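Local coordinates for putative PAS/PAC sensor protein (Nakamurella multipartita DSM 44233, PDB 6HMJ), which senses blue light through a flavin-binding light-oxygen-voltage domain and, probably through its ANTAR domain, binds RNA to regulate translation, at residues L192-S197 with D349-V354; V247-A252 with H342-Q347; T311-N316 with A323-F328. All coordinates share one frame; numbering follows the deposited sequence.

Contact 1: residues L192-S197 with D349-V354; sequences LRRRLS and DVTERV
Asp-349 OD1 is gripped twice, by the backbone N-H of Thr-351, which comes from above the carboxylate plane, and by Thr-351 OG1, 2.6 Å away, on the syn lone pair of OD1. The first bond closes an Asx turn that fixes the entry into helix 351-372, with Val-350 at the N-cap. The carboxylate of Glu-352 then bridges to helix 192-202. Bent at chi2 (-70°), the side chain curls back toward the neighbouring helix and offers both oxygens, each by its syn lone pair: OE2 takes the N-H of Arg-193 at 2.9 Å, and OE1 takes that of Arg-194 at 2.9 Å. A glutamate suits this place because first-turn amides have no carbonyl of their own helix to bind, and the positive end of the helix would probably stabilise its charge. Arg-193, extended from CG to NE, runs obliquely across the glutamate and sends NH1 to the carbonyl O of Glu-352 (3.1 Å), nearly in the guanidinium plane; its NE binds Ala-149 O. Arg-195 turns elsewhere, to Asp-151 of the second subunit. A carboxylate at the start of helix 351-372, which follows strand 340-346 of the flavin-binding sheet, thus holds two first-turn N-H groups at the N terminus of another helix.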
loop_
_atom_site.group_PDB
_atom_site.type_symbol
_atom_site.label_atom_id
_atom_site.label_comp_id
_atom_site.label_asym_id
_atom_site.label_seq_id
_atom_site.Cartn_x
_atom_site.Cartn_y
_atom_site.Cartn_z
ATOM N N LEU A 192 14.518 -3.634 -0.004
ATOM C CA LEU A 192 13.067 -3.703 -0.168
ATOM C C LEU A 192 12.640 -4.824 -1.110
ATOM O O LEU A 192 11.724 -5.593 -0.795
ATOM C CB LEU A 192 12.539 -2.355 -0.665
ATOM C CG LEU A 192 11.034 -2.284 -0.935
ATOM C CD1 LEU A 192 10.244 -2.724 0.287
ATOM C CD2 LEU A 192 10.634 -0.876 -1.349
ATOM N N ARG A 193 13.278 -4.935 -2.277
ATOM C CA ARG A 193 12.807 -5.902 -3.266
ATOM C C ARG A 193 12.983 -7.333 -2.773
ATOM O O ARG A 193 12.085 -8.168 -2.943
ATOM C CB ARG A 193 13.528 -5.692 -4.594
ATOM C CG ARG A 193 13.223 -4.353 -5.215
ATOM C CD ARG A 193 14.031 -4.100 -6.470
ATOM N NE ARG A 193 13.726 -2.785 -7.030
ATOM C CZ ARG A 193 14.402 -2.217 -8.022
ATOM N NH1 ARG A 193 15.437 -2.842 -8.573
ATOM N NH2 ARG A 193 14.045 -1.018 -8.459
ATOM N N ARG A 194 14.132 -7.639 -2.167
ATOM C CA ARG A 194 14.297 -8.931 -1.509
ATOM C C ARG A 194 13.243 -9.113 -0.425
ATOM O O ARG A 194 12.622 -10.175 -0.320
ATOM C CB ARG A 194 15.707 -9.028 -0.918
ATOM C CG ARG A 194 16.000 -10.252 -0.048
ATOM C CD ARG A 194 16.227 -11.504 -0.879
ATOM N NE ARG A 194 16.684 -12.618 -0.051
ATOM C CZ ARG A 194 17.909 -12.714 0.459
ATOM N NH1 ARG A 194 18.806 -11.761 0.234
ATOM N NH2 ARG A 194 18.241 -13.763 1.201
ATOM N N ARG A 195 13.025 -8.074 0.380
ATOM C CA ARG A 195 12.043 -8.137 1.457
ATOM C C ARG A 195 10.655 -8.474 0.926
ATOM O O ARG A 195 9.965 -9.349 1.461
ATOM C CB ARG A 195 12.032 -6.797 2.193
ATOM C CG ARG A 195 11.420 -6.818 3.572
ATOM C CD ARG A 195 11.273 -5.400 4.092
ATOM N NE ARG A 195 12.477 -4.613 3.833
ATOM C CZ ARG A 195 12.506 -3.287 3.715
ATOM N NH1 ARG A 195 11.392 -2.573 3.826
ATOM N NH2 ARG A 195 13.656 -2.673 3.477
ATOM N N LEU A 196 10.224 -7.777 -0.128
ATOM C CA LEU A 196 8.886 -8.000 -0.668
ATOM C C LEU A 196 8.774 -9.372 -1.322
ATOM O O LEU A 196 7.732 -10.028 -1.222
ATOM C CB LEU A 196 8.547 -6.893 -1.665
ATOM C CG LEU A 196 7.104 -6.779 -2.152
ATOM C CD1 LEU A 196 6.123 -6.692 -0.995
ATOM C CD2 LEU A 196 6.978 -5.562 -3.053
ATOM N N SER A 197 9.834 -9.820 -1.997
ATOM C CA SER A 197 9.801 -11.126 -2.645
ATOM C C SER A 197 9.545 -12.239 -1.638
ATOM O O SER A 197 8.753 -13.153 -1.900
ATOM C CB SER A 197 11.111 -11.373 -3.393
ATOM O OG SER A 197 11.150 -12.685 -3.925
ATOM N N ASP A 349 27.066 -7.190 -5.714
ATOM C CA ASP A 349 25.767 -7.627 -5.213
ATOM C C ASP A 349 24.686 -6.936 -6.035
ATOM O O ASP A 349 24.440 -5.735 -5.867
ATOM C CB ASP A 349 25.631 -7.302 -3.729
ATOM C CG ASP A 349 24.332 -7.812 -3.140
ATOM O OD1 ASP A 349 23.521 -8.387 -3.897
ATOM O OD2 ASP A 349 24.123 -7.645 -1.920
ATOM N N VAL A 350 24.046 -7.688 -6.926
ATOM C CA VAL A 350 23.030 -7.137 -7.816
ATOM C C VAL A 350 21.679 -7.756 -7.482
ATOM O O VAL A 350 20.826 -7.931 -8.360
ATOM C CB VAL A 350 23.403 -7.371 -9.292
ATOM C CG1 VAL A 350 24.697 -6.649 -9.621
ATOM C CG2 VAL A 350 23.527 -8.855 -9.592
ATOM N N THR A 351 21.480 -8.090 -6.207
ATOM C CA THR A 351 20.254 -8.761 -5.792
ATOM C C THR A 351 19.022 -7.937 -6.152
ATOM O O THR A 351 18.090 -8.438 -6.791
ATOM C CB THR A 351 20.297 -9.034 -4.287
ATOM O OG1 THR A 351 21.425 -9.864 -3.984
ATOM C CG2 THR A 351 19.016 -9.723 -3.829
ATOM N N GLU A 352 18.999 -6.664 -5.745
ATOM C CA GLU A 352 17.817 -5.838 -5.977
ATOM C C GLU A 352 17.506 -5.715 -7.463
ATOM O O GLU A 352 16.340 -5.776 -7.867
ATOM C CB GLU A 352 18.015 -4.457 -5.360
ATOM C CG GLU A 352 17.997 -4.452 -3.847
ATOM C CD GLU A 352 16.618 -4.741 -3.291
ATOM O OE1 GLU A 352 16.361 -5.902 -2.909
ATOM O OE2 GLU A 352 15.787 -3.806 -3.237
ATOM N N ARG A 353 18.534 -5.541 -8.293
ATOM C CA ARG A 353 18.319 -5.490 -9.735
ATOM C C ARG A 353 17.766 -6.814 -10.246
ATOM O O ARG A 353 16.825 -6.841 -11.048
ATOM C CB ARG A 353 19.626 -5.132 -10.441
ATOM C CG ARG A 353 19.493 -4.924 -11.936
ATOM C CD ARG A 353 19.965 -6.139 -12.707
ATOM N NE ARG A 353 21.416 -6.268 -12.686
ATOM C CZ ARG A 353 22.081 -7.334 -13.120
ATOM N NH1 ARG A 353 21.428 -8.379 -13.612
ATOM N NH2 ARG A 353 23.403 -7.351 -13.061
ATOM N N VAL A 354 18.349 -7.930 -9.799
ATOM C CA VAL A 354 17.892 -9.243 -10.243
ATOM C C VAL A 354 16.460 -9.489 -9.791
ATOM O O VAL A 354 15.650 -10.064 -10.526
ATOM C CB VAL A 354 18.843 -10.342 -9.731
ATOM C CG1 VAL A 354 18.177 -11.714 -9.809
ATOM C CG2 VAL A 354 20.139 -10.332 -10.528
#

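Contact 2: residues V247-A252 with H342-Q347; sequences VAITVA and HYIGYQ. With FMN (flavin mononucleotide), chain E.
Backbone hydrogen bonds hold the two strands antiparallel. Thr-250 and Gly-345 form one hydrogen-bonded pair, Gly-345 N reaching Thr-250 O at 2.8 Å, and Ala-252 and Tyr-343 form another; between them Val-251 faces Ile-344 in a non-hydrogen-bonded pair. Beyond the regular pairing, two waters link Ala-248 to Gln-347 O, one through its N and the other through its O. These are the neighbouring central strands of the antiparallel PAS sheet, and the face bearing Thr-250, Ala-252 and Tyr-343 looks onto the flavin, as in LOV domains.

Side-chain hydrogen bonds gather at Thr-250. Its OG1, in the crowded position between backbone N and carbonyl carbon (chi1 55°), donates from above the carbonyl plane to Gly-345 O at 3.1 Å, an oxygen Thr-250 N also grips, and accepts from Gln-347 NE2 at 3.0 Å, close to the amide plane. Gln-347, bent at chi2, also gives NE2 a weak bond to flavin N5 (3.4 Å). An alanine in place of Thr-250 would remove OG1 and would probably leave the Gln-347 amide less firmly oriented beside N5.

In the packing by the flavin, Gly-345 suits its place since a beta carbon would run into Thr-250 OG1 and flavin C6, while Ala-252 CB packs against methyl C8M at 3.8 Å. Ile-344, on the face of Val-251, meets Ile-249 CG2 with its CG2 at 4.2 Å.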
loop_
_atom_site.group_PDB
_atom_site.type_symbol
_atom_site.label_atom_id
_atom_site.label_comp_id
_atom_site.label_asym_id
_atom_site.label_seq_id
_atom_site.Cartn_x
_atom_site.Cartn_y
_atom_site.Cartn_z
ATOM N N VAL A 247 34.131 -1.271 -4.289
ATOM C CA VAL A 247 33.634 -2.509 -4.870
ATOM C C VAL A 247 34.708 -3.581 -4.724
ATOM O O VAL A 247 35.903 -3.295 -4.593
ATOM C CB VAL A 247 33.217 -2.344 -6.349
ATOM C CG1 VAL A 247 32.069 -1.362 -6.465
ATOM C CG2 VAL A 247 34.394 -1.894 -7.205
ATOM N N ALA A 248 34.268 -4.835 -4.759
ATOM C CA ALA A 248 35.161 -5.947 -4.464
ATOM C C ALA A 248 36.134 -6.173 -5.610
ATOM O O ALA A 248 35.765 -6.109 -6.785
ATOM C CB ALA A 248 34.358 -7.221 -4.203
ATOM N N ILE A 249 37.390 -6.439 -5.255
ATOM C CA ILE A 249 38.435 -6.763 -6.217
ATOM C C ILE A 249 39.163 -8.005 -5.721
ATOM O O ILE A 249 39.542 -8.082 -4.547
ATOM C CB ILE A 249 39.420 -5.592 -6.402
ATOM C CG1 ILE A 249 38.661 -4.329 -6.822
ATOM C CG2 ILE A 249 40.500 -5.956 -7.428
ATOM C CD1 ILE A 249 39.530 -3.098 -6.948
ATOM N N THR A 250 39.342 -8.979 -6.610
ATOM C CA THR A 250 40.059 -10.202 -6.285
ATOM C C THR A 250 40.964 -10.575 -7.450
ATOM O O THR A 250 40.672 -10.265 -8.611
ATOM C CB THR A 250 39.098 -11.359 -5.975
ATOM O OG1 THR A 250 38.186 -11.531 -7.066
ATOM C CG2 THR A 250 38.317 -11.076 -4.702
ATOM N N VAL A 251 42.069 -11.239 -7.130
ATOM C CA VAL A 251 43.010 -11.728 -8.131
ATOM C C VAL A 251 43.286 -13.198 -7.856
ATOM O O VAL A 251 43.517 -13.589 -6.705
ATOM C CB VAL A 251 44.325 -10.925 -8.134
ATOM C CG1 VAL A 251 45.238 -11.411 -9.254
ATOM C CG2 VAL A 251 44.045 -9.433 -8.271
ATOM N N ALA A 252 43.264 -14.004 -8.910
ATOM C CA ALA A 252 43.573 -15.422 -8.823
ATOM C C ALA A 252 44.758 -15.723 -9.728
ATOM O O ALA A 252 44.870 -15.171 -10.828
ATOM C CB ALA A 252 42.373 -16.280 -9.225
ATOM N N HIS A 342 47.233 -14.378 -14.528
ATOM C CA HIS A 342 46.244 -14.138 -13.486
ATOM C C HIS A 342 44.887 -13.817 -14.109
ATOM O O HIS A 342 44.753 -13.635 -15.323
ATOM C CB HIS A 342 46.643 -12.986 -12.548
ATOM C CG HIS A 342 47.878 -13.247 -11.745
ATOM N ND1 HIS A 342 49.141 -13.240 -12.295
ATOM C CD2 HIS A 342 48.044 -13.519 -10.428
ATOM C CE1 HIS A 342 50.032 -13.490 -11.353
ATOM N NE2 HIS A 342 49.391 -13.666 -10.211
ATOM N N TYR A 343 43.875 -13.765 -13.243
ATOM C CA TYR A 343 42.538 -13.296 -13.577
ATOM C C TYR A 343 42.089 -12.348 -12.476
ATOM O O TYR A 343 42.365 -12.586 -11.296
ATOM C CB TYR A 343 41.529 -14.454 -13.697
ATOM C CG TYR A 343 41.133 -14.816 -15.116
ATOM C CD1 TYR A 343 41.869 -15.733 -15.852
ATOM C CD2 TYR A 343 40.014 -14.249 -15.711
ATOM C CE1 TYR A 343 41.507 -16.070 -17.141
ATOM C CE2 TYR A 343 39.645 -14.579 -16.999
ATOM C CZ TYR A 343 40.395 -15.492 -17.709
ATOM O OH TYR A 343 40.041 -15.830 -18.995
ATOM N N ILE A 344 41.410 -11.273 -12.857
ATOM C CA ILE A 344 40.841 -10.330 -11.903
ATOM C C ILE A 344 39.336 -10.548 -11.858
ATOM O O ILE A 344 38.699 -10.762 -12.897
ATOM C CB ILE A 344 41.171 -8.869 -12.263
ATOM C CG1 ILE A 344 42.670 -8.706 -12.519
ATOM C CG2 ILE A 344 40.723 -7.938 -11.136
ATOM C CD1 ILE A 344 43.052 -7.336 -13.028
ATOM N N GLY A 345 38.778 -10.508 -10.658
ATOM C CA GLY A 345 37.344 -10.660 -10.460
ATOM C C GLY A 345 36.783 -9.463 -9.717
ATOM O O GLY A 345 37.376 -8.999 -8.742
ATOM N N TYR A 346 35.638 -8.971 -10.184
ATOM C CA TYR A 346 34.964 -7.813 -9.597
ATOM C C TYR A 346 33.553 -8.244 -9.206
ATOM O O TYR A 346 32.637 -8.203 -10.028
ATOM C CB TYR A 346 34.930 -6.634 -10.575
ATOM C CG TYR A 346 36.242 -6.377 -11.273
ATOM C CD1 TYR A 346 36.609 -7.113 -12.391
ATOM C CD2 TYR A 346 37.114 -5.395 -10.819
ATOM C CE1 TYR A 346 37.807 -6.884 -13.034
ATOM C CE2 TYR A 346 38.315 -5.156 -11.455
ATOM C CZ TYR A 346 38.658 -5.905 -12.562
ATOM O OH TYR A 346 39.854 -5.675 -13.203
ATOM N N GLN A 347 33.375 -8.640 -7.949
ATOM C CA GLN A 347 32.083 -9.122 -7.488
ATOM C C GLN A 347 31.164 -7.952 -7.156
ATOM O O GLN A 347 31.593 -6.948 -6.578
ATOM C CB GLN A 347 32.251 -10.018 -6.261
ATOM C CG GLN A 347 33.039 -11.297 -6.519
ATOM C CD GLN A 347 34.545 -11.104 -6.442
ATOM O OE1 GLN A 347 35.039 -9.989 -6.261
ATOM N NE2 GLN A 347 35.283 -12.198 -6.571
HETATM N N1 FMN E . 32.779 -18.083 -8.582
HETATM C C2 FMN E . 31.753 -17.713 -7.785
HETATM O O2 FMN E . 30.781 -18.486 -7.650
HETATM N N3 FMN E . 31.734 -16.541 -7.128
HETATM C C4 FMN E . 32.727 -15.650 -7.213
HETATM O O4 FMN E . 32.674 -14.571 -6.587
HETATM C C4A FMN E . 33.890 -15.978 -8.064
HETATM N N5 FMN E . 34.932 -15.137 -8.202
HETATM C C5A FMN E . 35.981 -15.468 -8.990
HETATM C C6 FMN E . 37.038 -14.572 -9.113
HETATM C C7 FMN E . 38.131 -14.882 -9.910
HETATM C C7M FMN E . 39.266 -13.900 -10.026
HETATM C C8 FMN E . 38.163 -16.176 -10.643
HETATM C C8M FMN E . 39.326 -16.550 -11.524
HETATM C C9 FMN E . 37.108 -17.067 -10.527
HETATM C C9A FMN E . 36.009 -16.769 -9.726
HETATM N N10 FMN E . 34.916 -17.663 -9.584
HETATM C C10 FMN E . 33.848 -17.280 -8.761
HETATM C "C1'" FMN E . 34.827 -18.959 -10.266
HETATM C "C2'" FMN E . 35.319 -20.074 -9.366
HETATM O "O2'" FMN E . 36.414 -19.632 -8.560
HETATM C "C3'" FMN E . 35.761 -21.243 -10.226
HETATM O "O3'" FMN E . 36.804 -20.801 -11.108
HETATM C "C4'" FMN E . 34.640 -21.823 -11.074
HETATM O "O4'" FMN E . 33.559 -22.246 -10.242
HETATM C "C5'" FMN E . 35.248 -22.973 -11.863
HETATM O "O5'" FMN E . 34.465 -24.155 -11.771
HETATM P P FMN E . 34.936 -25.331 -10.785
HETATM O O1P FMN E . 33.847 -26.356 -10.969
HETATM O O2P FMN E . 36.289 -25.731 -11.324
HETATM O O3P FMN E . 35.026 -24.690 -9.422
HETATM O O HOH W 1 31.242 -5.209 -4.491
HETATM O O HOH W 2 33.366 -5.024 -8.247
#

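Contact 3: residues T311-N316 with A323-F328; sequences TTLIRN and AFWNEF. With FMN (flavin mononucleotide), chain E.
Asn-316 satisfies both ends of its amide at the flavin. Its OD1 accepts twice: from flavin N3 at 3.1 Å, nearly straight at 167°, and from Asn-326 ND2 at 2.7 Å, a donor lying in the plane of the Asn-316 carbonyl and bonding close to its own amide plane. Its ND2 donates to flavin O2 at 3.3 Å and to the backbone O of Arg-315, which it meets from above the carbonyl plane. The two asparagine amides stand almost perpendicular (82°). Asparagine suits position 316 because a short amide carries the donor and the acceptor that a pyrimidine edge demands; Asn-326 supplies the N-H for Asn-316 OD1, its ND2 lying 3.0 Å from flavin O4, while its OD1 receives a weak bond from Leu-348 N.

The backbones satisfy each other in pairs: Thr-312 with Phe-328, Ile-314 with Asn-326 and Asn-316 with Phe-324 each exchange two N-H to O bonds. Thr-312 OG1 pairs with Thr-214 OG1, and Glu-327 OE1 forms a salt bridge with Arg-353.

Phe-328 fills the space between sheet and cofactor: one ring face lies against the isoalloxazine, CZ 3.4 Å from flavin C10, while Thr-312 CB covers the opposite face and Ile-314 CG2 touches the edge. On the other side of the sheet Arg-315, bent at chi2, crosses Trp-325 at about a right angle. Its CD sits over the five-membered ring, 4.2 Å from the centroid, and its NH1 comes over the ring face nearest Trp-325 CD1 (3.1 Å) in an off-centre cation-pi contact, guanidinium and ring planes 54° apart. Leu-313 CG packs obliquely on Trp-325 CE3. This is the antiparallel hairpin of a LOV domain, whose paired asparagines read the polar edge of the flavin.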
loop_
_atom_site.group_PDB
_atom_site.type_symbol
_atom_site.label_atom_id
_atom_site.label_comp_id
_atom_site.label_asym_id
_atom_site.label_seq_id
_atom_site.Cartn_x
_atom_site.Cartn_y
_atom_site.Cartn_z
ATOM N N THR A 311 31.347 -11.989 -18.117
ATOM C CA THR A 311 30.583 -11.572 -16.951
ATOM C C THR A 311 29.654 -12.713 -16.564
ATOM O O THR A 311 28.987 -13.293 -17.427
ATOM C CB THR A 311 29.778 -10.303 -17.235
ATOM O OG1 THR A 311 30.669 -9.241 -17.599
ATOM C CG2 THR A 311 28.982 -9.893 -16.001
ATOM N N THR A 312 29.615 -13.034 -15.275
ATOM C CA THR A 312 28.840 -14.163 -14.784
ATOM C C THR A 312 27.893 -13.697 -13.691
ATOM O O THR A 312 28.303 -12.986 -12.771
ATOM C CB THR A 312 29.755 -15.268 -14.247
ATOM O OG1 THR A 312 30.378 -15.946 -15.346
ATOM C CG2 THR A 312 28.971 -16.273 -13.409
ATOM N N LEU A 313 26.631 -14.097 -13.803
ATOM C CA LEU A 313 25.659 -13.952 -12.728
ATOM C C LEU A 313 25.474 -15.316 -12.078
ATOM O O LEU A 313 25.258 -16.315 -12.774
ATOM C CB LEU A 313 24.327 -13.419 -13.255
ATOM C CG LEU A 313 23.220 -13.218 -12.221
ATOM C CD1 LEU A 313 23.630 -12.171 -11.190
ATOM C CD2 LEU A 313 21.910 -12.828 -12.894
ATOM N N ILE A 314 25.583 -15.364 -10.752
ATOM C CA ILE A 314 25.543 -16.631 -10.036
ATOM C C ILE A 314 25.047 -16.383 -8.622
ATOM O O ILE A 314 25.229 -15.301 -8.057
ATOM C CB ILE A 314 26.931 -17.319 -10.038
ATOM C CG1 ILE A 314 26.821 -18.755 -9.522
ATOM C CG2 ILE A 314 27.929 -16.518 -9.207
ATOM C CD1 ILE A 314 28.076 -19.579 -9.740
ATOM N N ARG A 315 24.415 -17.403 -8.050
ATOM C CA ARG A 315 23.906 -17.332 -6.687
ATOM C C ARG A 315 25.035 -17.672 -5.720
ATOM O O ARG A 315 25.705 -18.698 -5.874
ATOM C CB ARG A 315 22.728 -18.296 -6.527
ATOM C CG ARG A 315 21.937 -18.153 -5.234
ATOM C CD ARG A 315 21.067 -16.902 -5.242
ATOM N NE ARG A 315 20.133 -16.867 -4.117
ATOM C CZ ARG A 315 19.456 -15.786 -3.737
ATOM N NH1 ARG A 315 19.605 -14.640 -4.387
ATOM N NH2 ARG A 315 18.628 -15.851 -2.702
ATOM N N ASN A 316 25.259 -16.803 -4.735
ATOM C CA ASN A 316 26.377 -16.933 -3.813
ATOM C C ASN A 316 25.893 -16.798 -2.376
ATOM O O ASN A 316 24.734 -16.466 -2.111
ATOM C CB ASN A 316 27.459 -15.874 -4.071
ATOM C CG ASN A 316 28.415 -16.236 -5.205
ATOM O OD1 ASN A 316 29.271 -15.427 -5.546
ATOM N ND2 ASN A 316 28.285 -17.430 -5.780
ATOM N N ALA A 323 22.308 -15.459 1.334
ATOM C CA ALA A 323 22.476 -15.528 -0.107
ATOM C C ALA A 323 22.444 -14.138 -0.725
ATOM O O ALA A 323 21.968 -13.172 -0.126
ATOM C CB ALA A 323 21.384 -16.403 -0.730
ATOM N N PHE A 324 22.985 -14.047 -1.935
ATOM C CA PHE A 324 22.927 -12.820 -2.714
ATOM C C PHE A 324 23.267 -13.163 -4.156
ATOM O O PHE A 324 23.967 -14.142 -4.423
ATOM C CB PHE A 324 23.880 -11.752 -2.162
ATOM C CG PHE A 324 25.340 -12.099 -2.306
ATOM C CD1 PHE A 324 25.960 -12.952 -1.403
ATOM C CD2 PHE A 324 26.095 -11.566 -3.338
ATOM C CE1 PHE A 324 27.299 -13.269 -1.530
ATOM C CE2 PHE A 324 27.437 -11.880 -3.469
ATOM C CZ PHE A 324 28.038 -12.734 -2.563
ATOM N N TRP A 325 22.750 -12.359 -5.080
ATOM C CA TRP A 325 23.097 -12.512 -6.485
ATOM C C TRP A 325 24.405 -11.789 -6.761
ATOM O O TRP A 325 24.558 -10.609 -6.427
ATOM C CB TRP A 325 21.992 -11.968 -7.387
ATOM C CG TRP A 325 20.828 -12.894 -7.540
ATOM C CD1 TRP A 325 19.618 -12.805 -6.916
ATOM C CD2 TRP A 325 20.766 -14.057 -8.372
ATOM N NE1 TRP A 325 18.805 -13.841 -7.311
ATOM C CE2 TRP A 325 19.488 -14.624 -8.205
ATOM C CE3 TRP A 325 21.669 -14.672 -9.245
ATOM C CZ2 TRP A 325 19.090 -15.777 -8.876
ATOM C CZ3 TRP A 325 21.271 -15.816 -9.910
ATOM C CH2 TRP A 325 19.994 -16.356 -9.722
ATOM N N ASN A 326 25.345 -12.498 -7.380
ATOM C CA ASN A 326 26.692 -11.999 -7.626
ATOM C C ASN A 326 26.902 -11.917 -9.130
ATOM O O ASN A 326 27.001 -12.948 -9.804
ATOM C CB ASN A 326 27.729 -12.917 -6.974
ATOM C CG ASN A 326 29.161 -12.414 -7.130
ATOM O OD1 ASN A 326 29.440 -11.494 -7.902
ATOM N ND2 ASN A 326 30.078 -13.030 -6.394
ATOM N N GLU A 327 26.957 -10.698 -9.656
ATOM C CA GLU A 327 27.424 -10.462 -11.019
ATOM C C GLU A 327 28.889 -10.053 -10.914
ATOM O O GLU A 327 29.202 -8.922 -10.534
ATOM C CB GLU A 327 26.602 -9.393 -11.729
ATOM C CG GLU A 327 26.973 -9.262 -13.204
ATOM C CD GLU A 327 26.278 -8.117 -13.895
ATOM O OE1 GLU A 327 25.132 -8.309 -14.348
ATOM O OE2 GLU A 327 26.879 -7.025 -13.988
ATOM N N PHE A 328 29.789 -10.978 -11.235
ATOM C CA PHE A 328 31.219 -10.712 -11.185
ATOM C C PHE A 328 31.813 -10.850 -12.577
ATOM O O PHE A 328 31.536 -11.822 -13.288
ATOM C CB PHE A 328 31.933 -11.636 -10.185
ATOM C CG PHE A 328 31.991 -13.077 -10.601
ATOM C CD1 PHE A 328 32.990 -13.534 -11.444
ATOM C CD2 PHE A 328 31.075 -13.986 -10.106
ATOM C CE1 PHE A 328 33.050 -14.867 -11.814
ATOM C CE2 PHE A 328 31.133 -15.319 -10.469
ATOM C CZ PHE A 328 32.123 -15.759 -11.323
HETATM N N1 FMN E . 32.779 -18.083 -8.582
HETATM C C2 FMN E . 31.753 -17.713 -7.785
HETATM O O2 FMN E . 30.781 -18.486 -7.650
HETATM N N3 FMN E . 31.734 -16.541 -7.128
HETATM C C4 FMN E . 32.727 -15.650 -7.213
HETATM O O4 FMN E . 32.674 -14.571 -6.587
HETATM C C4A FMN E . 33.890 -15.978 -8.064
HETATM N N5 FMN E . 34.932 -15.137 -8.202
HETATM C C5A FMN E . 35.981 -15.468 -8.990
HETATM C C6 FMN E . 37.038 -14.572 -9.113
HETATM C C7 FMN E . 38.131 -14.882 -9.910
HETATM C C7M FMN E . 39.266 -13.900 -10.026
HETATM C C8 FMN E . 38.163 -16.176 -10.643
HETATM C C8M FMN E . 39.326 -16.550 -11.524
HETATM C C9 FMN E . 37.108 -17.067 -10.527
HETATM C C9A FMN E . 36.009 -16.769 -9.726
HETATM N N10 FMN E . 34.916 -17.663 -9.584
HETATM C C10 FMN E . 33.848 -17.280 -8.761
HETATM C "C1'" FMN E . 34.827 -18.959 -10.266
HETATM C "C2'" FMN E . 35.319 -20.074 -9.366
HETATM O "O2'" FMN E . 36.414 -19.632 -8.560
HETATM C "C3'" FMN E . 35.761 -21.243 -10.226
HETATM O "O3'" FMN E . 36.804 -20.801 -11.108
HETATM C "C4'" FMN E . 34.640 -21.823 -11.074
HETATM O "O4'" FMN E . 33.559 -22.246 -10.242
HETATM C "C5'" FMN E . 35.248 -22.973 -11.863
HETATM O "O5'" FMN E . 34.465 -24.155 -11.771
HETATM P P FMN E . 34.936 -25.331 -10.785
HETATM O O1P FMN E . 33.847 -26.356 -10.969
HETATM O O2P FMN E . 36.289 -25.731 -11.324
HETATM O O3P FMN E . 35.026 -24.690 -9.422
#

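From the N terminus the chain passes an N-terminal sheet and the helices 114-149, 154-167 and 172-185 and reaches helix 192-202, where contact 1 opens; it closes about 150 residues later at the start of helix 351-372. Within that loop, contact 2 opens at 247-252 and closes at 342-347, bringing the late strand 340-346 beside the early strand 250-253. Contact 3, a short hairpin of strands 310-317 and 323-334, lies within contact 2 in turn. The three therefore nest without crossing. Contacts 2 and 3 share one sheet and both touch the flavin, with Gln-347 packing on Asn-326. Contact 1 ties helix 192-202 to helix 351-372, whose start lies against strand 323-334 of contact 3, Val-354 packing on Trp-325.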